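Local coordinates for protein Rbam17540 (PDB 2YOY) that probably cleaves cellulose oxidatively at a copper centre, as a CBM33-type lytic polysaccharide mono-oxygenase, at residues Ala15-Lys18 against Gln19-Gly22; Gly50-Asp53 against Gly54-Ala57; Asn111-Pro114 against Asn115-Leu118. All blocks are in the same frame, centred on the assembly; numbering follows the deposited sequence.

The three local contacts follow one another along a single chain, interaction 1 first and interaction 3 last. Interaction 1 is the end of helix 10-21 and sits apart from the other two: its centre is about 25 Å from that of interaction 2 and about 26 Å from that of interaction 3, and it touches neither. Interactions 2 and 3, with centres about 13 Å apart, do meet. One lies in the loop between strand 41-43 and helix 59-62, the other in the loop between strands 100-108 and 123-130. A probable hydrogen bond from Gly-54 N to Leu-118 O (2.7 Å) joins these loops, so two turns distant in sequence form one continuous patch beside the mixed sheet.

Interaction 1: residues Ala15-Lys18 against Gln19-Gly22; sequences ALEK and QTMG
Thr-20 holds OG1 between its own backbone N and carbonyl carbon (chi1 58°), a rotation that turns the hydroxyl back toward Glu-17. There OG1 gives a weak hydrogen bond to Glu-17 O at 3.4 Å. Gln-19 sets CG beside its backbone N (chi1 -59°) and bends again at chi2, which carries the amide back alongside the preceding turn, near Ala-15 O. A water completes the path: it donates to Ala-15 O at 2.6 Å and accepts from Gln-19 NE2 at 2.8 Å. Lys-18 runs alongside the glutamine in the same direction, its CE 4.0 Å from Gln-19 NE2, but its ammonium goes on to a salt bridge with Asp-35.

Two carbonyls, Glu-17 O and Leu-16 O, each take at least two donors. Glu-17 O receives Met-21 N at 2.7 Å in a fairly straight bond (162° at the hydrogen), in addition to the threonine hydroxyl. Leu-16 O is shared by Gln-19 N and Thr-20 N, both weakly, which suggests a helix losing its regularity. The carboxylate of Glu-17 is engaged by Lys-29 and Tyr-30, so this residue ties helix 10-21 to helix 23-30.

Gly-22 N still reaches Lys-18 O at 2.9 Å, though weakly because the angle is poor. Gly-22 then leaves helical geometry with positive phi, and it is also the N-cap of helix 23-30. The arrangement is a glycine-terminated helix C-terminus that doubles as the junction between two consecutive helices, in the helical region that follows the first strand of this fold.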
ATOM      1  N   ALA A  15     -11.056  -6.343  -1.941  1.00 12.59           N
ATOM      2  CA  ALA A  15     -12.428  -5.893  -2.207  1.00 15.96           C
ATOM      3  C   ALA A  15     -12.895  -6.380  -3.549  1.00 22.53           C
ATOM      4  O   ALA A  15     -14.032  -6.815  -3.686  1.00 16.25           O
ATOM      5  CB  ALA A  15     -12.512  -4.391  -2.129  1.00 18.42           C
ATOM      6  N   LEU A  16     -12.044  -6.289  -4.559  1.00 10.40           N
ATOM      7  CA  LEU A  16     -12.379  -6.876  -5.873  1.00 11.12           C
ATOM      8  C   LEU A  16     -12.619  -8.334  -5.844  1.00 13.00           C
ATOM      9  O   LEU A  16     -13.575  -8.795  -6.479  1.00 13.12           O
ATOM     10  CB  LEU A  16     -11.344  -6.498  -6.940  1.00  8.51           C
ATOM     11  CG  LEU A  16     -11.207  -5.028  -7.270  1.00  8.82           C
ATOM     12  CD1 LEU A  16     -10.154  -4.853  -8.345  1.00 21.88           C
ATOM     13  CD2 LEU A  16     -12.514  -4.379  -7.761  1.00 24.54           C
ATOM     14  N   GLU A  17     -11.763  -9.125  -5.145  1.00  8.42           N
ATOM     15  CA  GLU A  17     -11.946 -10.576  -5.116  1.00 11.82           C
ATOM     16  C   GLU A  17     -13.124 -11.042  -4.229  1.00 13.20           C
ATOM     17  O   GLU A  17     -13.688 -12.122  -4.445  1.00 17.83           O
ATOM     18  CB  GLU A  17     -10.654 -11.260  -4.631  1.00  9.17           C
ATOM     19  CG  GLU A  17      -9.531 -11.140  -5.666  1.00 14.25           C
ATOM     20  CD  GLU A  17      -8.665 -12.323  -5.782  1.00 15.55           C
ATOM     21  OE1 GLU A  17      -9.012 -13.237  -6.596  1.00 22.54           O
ATOM     22  OE2 GLU A  17      -7.558 -12.322  -5.166  1.00 15.91           O
ATOM     23  N   LYS A  18     -13.537 -10.222  -3.292  1.00 13.13           N
ATOM     24  CA  LYS A  18     -14.816 -10.447  -2.591  1.00 10.97           C
ATOM     25  C   LYS A  18     -15.933 -10.629  -3.624  1.00 13.68           C
ATOM     26  O   LYS A  18     -16.775 -11.516  -3.482  1.00 16.76           O
ATOM     27  CB  LYS A  18     -15.069  -9.322  -1.618  1.00 10.07           C
ATOM     28  CG  LYS A  18     -16.443  -9.292  -0.995  1.00 16.39           C
ATOM     29  CD  LYS A  18     -16.531  -8.112  -0.034  1.00 30.89           C
ATOM     30  CE  LYS A  18     -17.766  -7.269  -0.265  1.00 28.50           C
ATOM     31  NZ  LYS A  18     -17.805  -6.109   0.660  1.00 29.34           N
ATOM     32  N   GLN A  19     -15.913  -9.808  -4.675  1.00 19.05           N
ATOM     33  CA  GLN A  19     -16.959  -9.849  -5.693  1.00 19.96           C
ATOM     34  C   GLN A  19     -16.841 -11.102  -6.556  1.00 20.71           C
ATOM     35  O   GLN A  19     -17.865 -11.702  -6.915  1.00 21.49           O
ATOM     36  CB  GLN A  19     -16.918  -8.600  -6.580  1.00 21.75           C
ATOM     37  CG  GLN A  19     -17.096  -7.269  -5.869  1.00 38.40           C
ATOM     38  CD  GLN A  19     -18.495  -7.087  -5.307  1.00 53.92           C
ATOM     39  OE1 GLN A  19     -19.485  -7.446  -5.944  1.00 47.18           O
ATOM     40  NE2 GLN A  19     -18.584  -6.523  -4.108  1.00 37.14           N
ATOM     41  N   THR A  20     -15.621 -11.522  -6.907  1.00 16.21           N
ATOM     42  CA  THR A  20     -15.448 -12.673  -7.800  1.00 15.95           C
ATOM     43  C   THR A  20     -15.426 -14.026  -7.077  1.00 26.02           C
ATOM     44  O   THR A  20     -15.967 -15.017  -7.604  1.00 23.64           O
ATOM     45  CB  THR A  20     -14.166 -12.557  -8.661  1.00 21.88           C
ATOM     46  OG1 THR A  20     -13.023 -12.437  -7.805  1.00 18.47           O
ATOM     47  CG2 THR A  20     -14.237 -11.342  -9.552  1.00 34.69           C
ATOM     48  N   MET A  21     -14.791 -14.078  -5.899  1.00 12.19           N
ATOM     49  CA  MET A  21     -14.614 -15.332  -5.159  0.50 13.83           C
ATOM     50  C   MET A  21     -15.611 -15.486  -3.988  1.00 13.93           C
ATOM     51  O   MET A  21     -15.760 -16.559  -3.437  1.00 20.25           O
ATOM     52  CB  MET A  21     -13.192 -15.392  -4.634  0.50 16.28           C
ATOM     53  CG  MET A  21     -12.132 -15.183  -5.719  0.50 22.56           C
ATOM     54  SD  MET A  21     -11.906 -16.526  -6.910  0.50 51.78           S
ATOM     55  CE  MET A  21     -12.854 -15.949  -8.317  0.50 35.48           C
ATOM     56  N   GLY A  22     -16.275 -14.408  -3.597  1.00 14.38           N
ATOM     57  CA  GLY A  22     -17.244 -14.419  -2.499  1.00 18.43           C
ATOM     58  C   GLY A  22     -16.587 -14.087  -1.175  1.00 18.96           C
ATOM     59  O   GLY A  22     -15.357 -14.074  -1.054  1.00 14.22           O
TER
HETATM   60  O   HOH W   1     -16.185  -5.468  -3.019  1.00 20.77           O

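Interaction 2: residues Gly50-Asp53 against Gly54-Ala57; sequences GPPD and GRIA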
ATOM      1  N   GLY A  50       6.150   4.469  12.718  1.00 11.10           N
ATOM      2  CA  GLY A  50       5.070   3.837  11.977  1.00 11.98           C
ATOM      3  C   GLY A  50       4.877   2.411  12.399  1.00 14.23           C
ATOM      4  O   GLY A  50       5.463   1.973  13.411  1.00 19.28           O
ATOM      5  N   PRO A  51       4.088   1.648  11.630  1.00 13.34           N
ATOM      6  CA  PRO A  51       3.858   0.210  11.909  1.00 18.96           C
ATOM      7  C   PRO A  51       5.152  -0.608  11.912  1.00 14.61           C
ATOM      8  O   PRO A  51       6.004  -0.396  11.066  1.00 15.70           O
ATOM      9  CB  PRO A  51       2.938  -0.240  10.752  1.00 19.09           C
ATOM     10  CG  PRO A  51       3.107   0.784   9.697  1.00 19.89           C
ATOM     11  CD  PRO A  51       3.388   2.076  10.400  1.00 17.24           C
ATOM     12  N   PRO A  52       5.272  -1.563  12.843  1.00 11.60           N
ATOM     13  CA  PRO A  52       6.517  -2.322  12.932  1.00 14.88           C
ATOM     14  C   PRO A  52       6.737  -3.307  11.795  1.00 15.34           C
ATOM     15  O   PRO A  52       5.815  -3.663  11.071  1.00 10.77           O
ATOM     16  CB  PRO A  52       6.396  -3.096  14.240  1.00 19.33           C
ATOM     17  CG  PRO A  52       4.957  -3.114  14.587  1.00 19.03           C
ATOM     18  CD  PRO A  52       4.276  -1.962  13.847  1.00 10.19           C
ATOM     19  N   ASP A  53       7.979  -3.744  11.641  1.00 13.91           N
ATOM     20  CA  ASP A  53       8.294  -4.747  10.641  1.00 15.90           C
ATOM     21  C   ASP A  53       7.374  -5.974  10.811  1.00 16.34           C
ATOM     22  O   ASP A  53       7.027  -6.384  11.935  1.00 16.39           O
ATOM     23  CB  ASP A  53       9.773  -5.156  10.775  1.00 18.04           C
ATOM     24  CG  ASP A  53      10.740  -4.087  10.230  1.00 31.37           C
ATOM     25  OD1 ASP A  53      10.333  -3.148   9.511  1.00 11.94           O
ATOM     26  OD2 ASP A  53      11.955  -4.190  10.488  1.00 22.45           O
ATOM     27  N   GLY A  54       6.958  -6.548   9.694  1.00 14.14           N
ATOM     28  CA  GLY A  54       6.013  -7.677   9.697  1.00 13.28           C
ATOM     29  C   GLY A  54       4.546  -7.229   9.860  1.00 12.26           C
ATOM     30  O   GLY A  54       3.656  -8.062   9.804  1.00 12.26           O
ATOM     31  N   ARG A  55       4.326  -5.935  10.081  1.00 11.00           N
ATOM     32  CA  ARG A  55       2.984  -5.368  10.234  1.00 14.58           C
ATOM     33  C   ARG A  55       2.753  -4.164   9.310  1.00  9.66           C
ATOM     34  O   ARG A  55       1.836  -3.361   9.534  1.00 11.18           O
ATOM     35  CB  ARG A  55       2.722  -4.960  11.671  1.00 13.41           C
ATOM     36  CG  ARG A  55       2.730  -6.125  12.639  1.00 20.27           C
ATOM     37  CD  ARG A  55       1.400  -6.858  12.620  1.00 22.37           C
ATOM     38  NE  ARG A  55       1.427  -8.090  13.431  1.00 20.74           N
ATOM     39  CZ  ARG A  55       1.279  -9.330  12.957  1.00 23.07           C
ATOM     40  NH1 ARG A  55       1.068  -9.563  11.653  1.00 17.88           N
ATOM     41  NH2 ARG A  55       1.323 -10.375  13.787  1.00 25.05           N
ATOM     42  N   ILE A  56       3.601  -4.039   8.285  1.00 13.04           N
ATOM     43  CA  ILE A  56       3.533  -2.910   7.383  1.00  7.37           C
ATOM     44  C   ILE A  56       2.313  -2.998   6.462  1.00  6.41           C
ATOM     45  O   ILE A  56       1.576  -2.016   6.291  1.00 10.02           O
ATOM     46  CB  ILE A  56       4.843  -2.773   6.542  1.00 10.89           C
ATOM     47  CG1 ILE A  56       6.012  -2.482   7.485  1.00 13.94           C
ATOM     48  CG2 ILE A  56       4.719  -1.638   5.529  1.00 11.03           C
ATOM     49  CD1 ILE A  56       7.372  -2.615   6.845  1.00 17.10           C
ATOM     50  N   ALA A  57       2.139  -4.156   5.837  1.00  7.84           N
ATOM     51  CA  ALA A  57       1.036  -4.332   4.909  1.00 10.29           C
ATOM     52  C   ALA A  57      -0.337  -4.163   5.567  1.00 12.18           C
ATOM     53  O   ALA A  57      -1.239  -3.658   4.939  1.00  6.68           O
ATOM     54  CB  ALA A  57       1.170  -5.657   4.207  1.00 12.31           C
TER
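Pro-52 to Arg-55 form a type II beta turn, closed by a hydrogen bond from Arg-55 N to Pro-52 O of 2.9 Å with an angle of 143° at the hydrogen. Gly-54 takes the third place with phi 81°, where a CB would clash with Asp-53 O.

Arg-55 CB lies 3.4 Å from Pro-52 O, and it also meets the proline ring, 4.0 Å from CD, the two side chains passing at a slant. Beyond CB the arginine chain bends at chi2 and leads away from the turn; its guanidinium group makes a salt bridge with Asp-71 and a cation-pi contact with Phe-68. Just before the turn in sequence, Pro-51 CB packs against Arg-55 O at 3.5 Å.

Ile-56 comes next after the turn. Its CG1 stands beside the backbone N (chi1 -64°) and comes within 3.8 Å of Pro-52 O, while the extended branch ends with CD1 4.0 Å from Asp-53 OD1. Isoleucine and aspartate thus lie side by side and point the same way. That aspartate oxygen is occupied by a salt bridge to Arg-120, which also hydrogen-bonds Pro-51 O, so Arg-120 grips one residue of the turn and the residue just before it. The whole is a Pro-Asp-Gly-Arg type II turn, with glycine at its third position, in the loop leading to helix 59-62.

Interaction 3: residues Asn111-Pro114 against Asn115-Leu118; sequences NWNP and NKPL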
ATOM      1  N   ASN A 111      17.238  -7.310  -4.371  1.00 18.37           N
ATOM      2  CA  ASN A 111      17.472  -8.630  -3.794  1.00 28.71           C
ATOM      3  C   ASN A 111      16.488  -8.984  -2.675  1.00 25.54           C
ATOM      4  O   ASN A 111      16.806  -9.786  -1.809  1.00 21.26           O
ATOM      5  CB  ASN A 111      18.918  -8.692  -3.265  1.00 25.16           C
ATOM      6  CG  ASN A 111      19.167  -7.678  -2.168  1.00 48.59           C
ATOM      7  OD1 ASN A 111      18.345  -6.781  -1.945  1.00 31.93           O
ATOM      8  ND2 ASN A 111      20.288  -7.814  -1.476  1.00 64.96           N
ATOM      9  N   TRP A 112      15.296  -8.389  -2.648  1.00 18.91           N
ATOM     10  CA  TRP A 112      14.398  -8.671  -1.514  1.00 15.71           C
ATOM     11  C   TRP A 112      13.940 -10.125  -1.496  1.00 10.85           C
ATOM     12  O   TRP A 112      13.977 -10.799  -2.508  1.00 14.81           O
ATOM     13  CB  TRP A 112      13.187  -7.741  -1.519  1.00 13.79           C
ATOM     14  CG  TRP A 112      12.095  -8.074  -2.528  1.00  9.48           C
ATOM     15  CD1 TRP A 112      12.188  -8.083  -3.878  1.00 12.08           C
ATOM     16  CD2 TRP A 112      10.761  -8.458  -2.205  1.00  7.24           C
ATOM     17  NE1 TRP A 112      10.960  -8.396  -4.449  1.00 10.71           N
ATOM     18  CE2 TRP A 112      10.065  -8.637  -3.440  1.00 11.05           C
ATOM     19  CE3 TRP A 112      10.062  -8.640  -0.997  1.00  8.87           C
ATOM     20  CZ2 TRP A 112       8.726  -9.022  -3.494  1.00  9.01           C
ATOM     21  CZ3 TRP A 112       8.697  -8.993  -1.080  1.00 14.07           C
ATOM     22  CH2 TRP A 112       8.073  -9.185  -2.320  1.00 10.02           C
ATOM     23  N   ASN A 113      13.449 -10.563  -0.344  1.00 12.53           N
ATOM     24  CA  ASN A 113      12.971 -11.933  -0.169  1.00 17.76           C
ATOM     25  C   ASN A 113      11.445 -12.005  -0.101  1.00 10.60           C
ATOM     26  O   ASN A 113      10.841 -11.660   0.911  1.00 13.63           O
ATOM     27  CB  ASN A 113      13.588 -12.554   1.084  1.00 17.65           C
ATOM     28  CG  ASN A 113      13.290 -14.034   1.205  1.00 20.89           C
ATOM     29  OD1 ASN A 113      12.356 -14.552   0.590  1.00 17.20           O
ATOM     30  ND2 ASN A 113      14.134 -14.745   1.959  1.00 29.42           N
ATOM     31  N   PRO A 114      10.807 -12.447  -1.203  1.00 14.04           N
ATOM     32  CA  PRO A 114       9.348 -12.477  -1.226  1.00 13.96           C
ATOM     33  C   PRO A 114       8.684 -13.478  -0.307  1.00 14.71           C
ATOM     34  O   PRO A 114       7.454 -13.480  -0.235  1.00  8.95           O
ATOM     35  CB  PRO A 114       9.027 -12.817  -2.702  1.00 13.25           C
ATOM     36  CG  PRO A 114      10.232 -13.551  -3.181  1.00 29.16           C
ATOM     37  CD  PRO A 114      11.387 -12.883  -2.490  1.00 18.10           C
ATOM     38  N   ASN A 115       9.466 -14.341   0.363  1.00 12.16           N
ATOM     39  CA  ASN A 115       8.928 -15.319   1.297  1.00 11.57           C
ATOM     40  C   ASN A 115       9.131 -15.018   2.775  1.00 17.41           C
ATOM     41  O   ASN A 115       8.991 -15.918   3.598  1.00 21.30           O
ATOM     42  CB  ASN A 115       9.488 -16.710   0.951  1.00 12.82           C
ATOM     43  CG  ASN A 115       9.000 -17.199  -0.390  1.00 17.71           C
ATOM     44  OD1 ASN A 115       7.794 -17.319  -0.606  1.00 15.58           O
ATOM     45  ND2 ASN A 115       9.915 -17.438  -1.311  1.00 19.61           N
ATOM     46  N   LYS A 116       9.449 -13.760   3.104  1.00 14.80           N
ATOM     47  CA  LYS A 116       9.632 -13.332   4.464  1.00 16.58           C
ATOM     48  C   LYS A 116       8.714 -12.165   4.741  1.00 15.23           C
ATOM     49  O   LYS A 116       8.313 -11.453   3.818  1.00 16.28           O
ATOM     50  CB  LYS A 116      11.083 -12.892   4.728  1.00 22.35           C
ATOM     51  CG  LYS A 116      12.127 -13.935   4.381  1.00 32.29           C
ATOM     52  CD  LYS A 116      12.018 -15.166   5.272  1.00 48.16           C
ATOM     53  CE  LYS A 116      13.268 -16.033   5.158  1.00129.86           C
ATOM     54  NZ  LYS A 116      13.228 -17.232   6.043  1.00 51.75           N
ATOM     55  N   PRO A 117       8.394 -11.934   6.021  1.00 14.53           N
ATOM     56  CA  PRO A 117       7.574 -10.764   6.328  1.00 17.03           C
ATOM     57  C   PRO A 117       8.239  -9.458   5.897  1.00 13.99           C
ATOM     58  O   PRO A 117       9.447  -9.338   5.936  1.00 15.15           O
ATOM     59  CB  PRO A 117       7.398 -10.823   7.856  1.00 19.40           C
ATOM     60  CG  PRO A 117       7.751 -12.227   8.230  1.00 27.47           C
ATOM     61  CD  PRO A 117       8.749 -12.706   7.232  1.00 21.69           C
ATOM     62  N   LEU A 118       7.436  -8.480   5.463  1.00 11.91           N
ATOM     63  CA  LEU A 118       7.970  -7.234   4.968  1.00 11.10           C
ATOM     64  C   LEU A 118       8.659  -6.483   6.110  1.00 12.85           C
ATOM     65  O   LEU A 118       8.105  -6.339   7.207  1.00 13.89           O
ATOM     66  CB  LEU A 118       6.847  -6.355   4.384  1.00  9.04           C
ATOM     67  CG  LEU A 118       6.155  -6.898   3.160  1.00  8.02           C
ATOM     68  CD1 LEU A 118       5.045  -5.928   2.698  1.00 10.81           C
ATOM     69  CD2 LEU A 118       7.120  -7.129   2.037  1.00 16.92           C
TER
HETATM   70  O   HOH W   2      12.808 -16.671  -1.012  1.00 34.03           O
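Trp-112 and Leu-118 form the buried side of this contact: the indole's CZ3 and the leucine's CD2 approach obliquely to 4.0 Å, both side chains packing against Ile-155 of strand 154-162. Pro-114 N sits 3.9 Å above one face of the indole, offset toward its rim. Around the same tryptophan, Tyr-153 meets the ring edge-to-face and accepts the NE1 hydrogen bond through its backbone O.

Asn-113 places CG anti to its backbone N (chi1 -172°), which swings the amide forward over the next residues. OD1 then accepts Asn-115 N at 2.9 Å. The bond is fairly straight, 158° at the hydrogen, although the donor is tilted 34° from the carbonyl plane. Spanning one residue, this bond defines an Asx turn; it overlaps a type I beta turn from Asn-113 to Lys-116, closed by a weak bond of 3.3 Å from Lys-116 N to Asn-113 O. The asparagine amide is also closely approached by Lys-116, whose CG passes obliquely 3.2 Å from Asn-113 ND2, and Asn-115 OD1 is tied to the backbone N of Ala-75. With an alanine in place of Asn-113 the OD1 acceptor is gone, and Asn-115 N and the bridging water would probably be left without that partner.

Toward solvent the fit is looser. The water donates to Asn-113 OD1 at 2.7 Å and accepts from Asn-115 ND2 at 3.0 Å, while the end of the Lys-116 chain leads outward.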